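Local coordinates for Myo-inositol-1-phosphate synthase-related protein (Thermotoga maritima MSB8, PDB 3CIN), which belongs to the myo-inositol-1-phosphate synthase family and binds nicotinamide-adenine-dinucleotide in a Rossmann-type domain, at residues Leu114-Glu122 with Ile161-Leu169. Sequence-based numbering, arbitrary orientation.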
loop_
_atom_site.group_PDB
_atom_site.type_symbol
_atom_site.label_atom_id
_atom_site.label_comp_id
_atom_site.label_asym_id
_atom_site.label_seq_id
_atom_site.Cartn_x
_atom_site.Cartn_y
_atom_site.Cartn_z
ATOM N N LEU A 114 -3.523 -4.625 46.623
ATOM C CA LEU A 114 -4.217 -4.899 47.887
ATOM C C LEU A 114 -4.012 -6.362 48.302
ATOM O O LEU A 114 -3.816 -6.660 49.474
ATOM C CB LEU A 114 -5.704 -4.567 47.747
ATOM C CG LEU A 114 -6.072 -3.096 47.641
ATOM C CD1 LEU A 114 -7.563 -2.932 47.296
ATOM C CD2 LEU A 114 -5.723 -2.427 48.994
ATOM N N GLU A 115 -3.968 -7.275 47.342
ATOM C CA GLU A 115 -4.042 -8.718 47.669
ATOM C C GLU A 115 -2.679 -9.261 48.128
ATOM O O GLU A 115 -2.550 -10.436 48.451
ATOM C CB GLU A 115 -4.676 -9.521 46.504
ATOM C CG GLU A 115 -3.734 -9.935 45.348
ATOM C CD GLU A 115 -3.305 -8.826 44.397
ATOM O OE1 GLU A 115 -3.555 -7.636 44.667
ATOM O OE2 GLU A 115 -2.677 -9.192 43.365
ATOM N N ASP A 116 -1.679 -8.375 48.172
ATOM C CA ASP A 116 -0.376 -8.643 48.794
ATOM C C ASP A 116 -0.491 -8.717 50.318
ATOM O O ASP A 116 0.348 -9.326 50.977
ATOM C CB ASP A 116 0.607 -7.522 48.490
ATOM C CG ASP A 116 1.009 -7.441 47.007
ATOM O OD1 ASP A 116 0.905 -8.435 46.261
ATOM O OD2 ASP A 116 1.476 -6.364 46.603
ATOM N N SER A 117 -1.511 -8.073 50.881
ATOM C CA SER A 117 -1.675 -8.028 52.331
ATOM C C SER A 117 -3.015 -8.555 52.818
ATOM O O SER A 117 -3.332 -8.438 54.017
ATOM C CB SER A 117 -1.515 -6.586 52.784
ATOM O OG SER A 117 -2.619 -5.804 52.352
ATOM N N MET A 118 -3.822 -9.106 51.912
ATOM C CA MET A 118 -5.174 -9.558 52.262
ATOM C C MET A 118 -5.683 -10.534 51.211
ATOM O O MET A 118 -5.091 -10.666 50.139
ATOM C CB MET A 118 -6.131 -8.364 52.478
ATOM C CG MET A 118 -6.453 -7.541 51.248
ATOM S SD MET A 118 -7.377 -6.013 51.561
ATOM C CE MET A 118 -6.091 -4.943 52.192
ATOM N N THR A 119 -6.743 -11.277 51.535
ATOM C CA THR A 119 -7.351 -12.171 50.547
ATOM C C THR A 119 -8.084 -11.403 49.437
ATOM O O THR A 119 -8.405 -10.232 49.586
ATOM C CB THR A 119 -8.347 -13.097 51.231
ATOM O OG1 THR A 119 -9.432 -12.313 51.770
ATOM C CG2 THR A 119 -7.621 -13.866 52.370
ATOM N N LEU A 120 -8.401 -12.092 48.333
ATOM C CA LEU A 120 -9.161 -11.436 47.265
ATOM C C LEU A 120 -10.526 -10.917 47.787
ATOM O O LEU A 120 -10.996 -9.824 47.436
ATOM C CB LEU A 120 -9.384 -12.396 46.102
ATOM C CG LEU A 120 -8.127 -12.530 45.215
ATOM C CD1 LEU A 120 -8.332 -13.609 44.160
ATOM C CD2 LEU A 120 -7.696 -11.197 44.604
ATOM N N LYS A 121 -11.167 -11.716 48.626
ATOM C CA LYS A 121 -12.471 -11.341 49.148
ATOM C C LYS A 121 -12.351 -10.058 49.971
ATOM O O LYS A 121 -13.205 -9.172 49.898
ATOM C CB LYS A 121 -13.047 -12.475 49.994
ATOM C CG LYS A 121 -14.476 -12.259 50.441
ATOM C CD LYS A 121 -15.075 -13.576 51.036
ATOM C CE LYS A 121 -16.588 -13.475 51.301
ATOM N NZ LYS A 121 -17.243 -14.771 51.845
ATOM N N GLU A 122 -11.309 -9.983 50.777
ATOM C CA GLU A 122 -11.028 -8.768 51.537
ATOM C C GLU A 122 -10.686 -7.563 50.676
ATOM O O GLU A 122 -11.121 -6.432 50.977
ATOM C CB GLU A 122 -9.870 -9.009 52.505
ATOM C CG GLU A 122 -10.287 -9.895 53.681
ATOM C CD GLU A 122 -9.147 -10.351 54.568
ATOM O OE1 GLU A 122 -8.014 -10.612 54.063
ATOM O OE2 GLU A 122 -9.418 -10.486 55.807
ATOM N N ILE A 161 -13.499 -16.405 43.935
ATOM C CA ILE A 161 -13.284 -15.312 44.891
ATOM C C ILE A 161 -13.212 -15.827 46.335
ATOM O O ILE A 161 -12.281 -15.473 47.142
ATOM C CB ILE A 161 -14.395 -14.250 44.769
ATOM C CG1 ILE A 161 -14.338 -13.596 43.369
ATOM C CG2 ILE A 161 -14.272 -13.257 45.927
ATOM C CD1 ILE A 161 -13.106 -12.704 43.112
ATOM N N GLU A 162 -14.192 -16.658 46.684
ATOM C CA GLU A 162 -14.339 -17.169 48.048
ATOM C C GLU A 162 -13.079 -17.914 48.489
ATOM O O GLU A 162 -12.656 -17.810 49.636
ATOM C CB GLU A 162 -15.559 -18.100 48.136
ATOM C CG GLU A 162 -15.806 -18.727 49.514
ATOM C CD GLU A 162 -15.895 -17.728 50.660
ATOM O OE1 GLU A 162 -16.434 -16.618 50.435
ATOM O OE2 GLU A 162 -15.431 -18.077 51.789
ATOM N N ASN A 163 -12.492 -18.668 47.566
ATOM C CA ASN A 163 -11.351 -19.508 47.878
ATOM C C ASN A 163 -10.004 -18.845 47.649
ATOM O O ASN A 163 -8.979 -19.548 47.703
ATOM C CB ASN A 163 -11.457 -20.809 47.078
ATOM C CG ASN A 163 -12.618 -21.702 47.576
ATOM O OD1 ASN A 163 -13.021 -21.618 48.737
ATOM N ND2 ASN A 163 -13.134 -22.541 46.697
ATOM N N ASN A 164 -10.005 -17.531 47.393
ATOM C CA ASN A 164 -8.787 -16.739 47.189
ATOM C C ASN A 164 -7.935 -17.340 46.064
ATOM O O ASN A 164 -6.716 -17.516 46.209
ATOM C CB ASN A 164 -7.987 -16.663 48.490
ATOM C CG ASN A 164 -6.931 -15.567 48.476
ATOM O OD1 ASN A 164 -7.083 -14.550 47.803
ATOM N ND2 ASN A 164 -5.853 -15.766 49.253
ATOM N N ASP A 165 -8.605 -17.727 44.983
ATOM C CA ASP A 165 -7.966 -18.519 43.927
ATOM C C ASP A 165 -7.287 -17.571 42.921
ATOM O O ASP A 165 -7.740 -17.348 41.763
ATOM C CB ASP A 165 -8.972 -19.467 43.241
ATOM C CG ASP A 165 -8.299 -20.510 42.331
ATOM O OD1 ASP A 165 -7.060 -20.429 42.117
ATOM O OD2 ASP A 165 -9.026 -21.411 41.804
ATOM N N LYS A 166 -6.157 -17.047 43.362
ATOM C CA LYS A 166 -5.440 -16.043 42.607
ATOM C C LYS A 166 -4.941 -16.570 41.276
ATOM O O LYS A 166 -5.010 -15.841 40.277
ATOM C CB LYS A 166 -4.267 -15.507 43.426
ATOM C CG LYS A 166 -4.667 -14.696 44.604
ATOM C CD LYS A 166 -3.391 -14.283 45.373
ATOM C CE LYS A 166 -3.616 -14.038 46.814
ATOM N NZ LYS A 166 -2.409 -13.385 47.441
ATOM N N GLU A 167 -4.492 -17.821 41.224
ATOM C CA GLU A 167 -4.005 -18.400 39.972
ATOM C C GLU A 167 -5.102 -18.500 38.920
ATOM O O GLU A 167 -4.807 -18.531 37.715
ATOM C CB GLU A 167 -3.420 -19.805 40.198
ATOM N N ARG A 168 -6.365 -18.542 39.358
ATOM C CA ARG A 168 -7.513 -18.685 38.413
ATOM C C ARG A 168 -8.014 -17.361 37.804
ATOM O O ARG A 168 -8.572 -17.342 36.719
ATOM C CB ARG A 168 -8.673 -19.352 39.172
ATOM C CG ARG A 168 -9.954 -19.572 38.372
ATOM C CD ARG A 168 -9.761 -20.472 37.183
ATOM N NE ARG A 168 -10.921 -20.597 36.300
ATOM C CZ ARG A 168 -11.252 -19.734 35.346
ATOM N NH1 ARG A 168 -10.542 -18.623 35.139
ATOM N NH2 ARG A 168 -12.306 -19.979 34.589
ATOM N N LEU A 169 -7.851 -16.268 38.540
ATOM C CA LEU A 169 -8.503 -15.011 38.245
ATOM C C LEU A 169 -7.564 -14.000 37.603
ATOM O O LEU A 169 -6.349 -14.056 37.811
ATOM C CB LEU A 169 -9.025 -14.423 39.531
ATOM C CG LEU A 169 -10.326 -15.052 40.042
ATOM C CD1 LEU A 169 -10.475 -14.816 41.531
ATOM C CD2 LEU A 169 -11.522 -14.492 39.278
HETATM O O HOH W 1 -10.553 -14.556 49.026
#
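The N-terminus of helix 120-134 meets the Schellman motif that closes helix 154-162, where Asn164, the C-prime residue, turns its amide onto the first turn of the other helix. Asn164 OD1 accepts from Leu120 N at 2.8 Å in a nearly straight bond (N-H...O angle 160°), but with the donor above the carbonyl plane, 48° out of it. With CG anti to the backbone N (chi1 -164°), the amide reaches across the Leu120 side chain at about a right angle, and OD1 also lies 3.4 Å from Leu120 CG. A water accepts from Lys121 N and donates to Ile161 O. Thr119 and Glu122 complete the start as a capping box: Glu122 N bonds to Thr119 OG1, and Thr119 N donates to the anti lone pair of Glu122 OE1 at 2.9 Å. Leu120 CD1 packs on Leu169 CD1 at 3.6 Å and on Lys166 CG at 3.8 Å. The extended Lys166 chain carries NZ to Glu115 O (3.1 Å), while the Glu115 carboxylate turns to the backbone N-H groups of His100 and Leu101. At the exposed edge Lys121 NZ and Glu162 OE1 form a salt bridge, modelled doubtfully short at 2.5 Å. Amide, capping box and water thus satisfy the four successive N-H groups from Thr119 to Glu122; a helix N-terminus lies beside a helix C-terminus, and their partial charges, probably opposite, would be consistent with the approach.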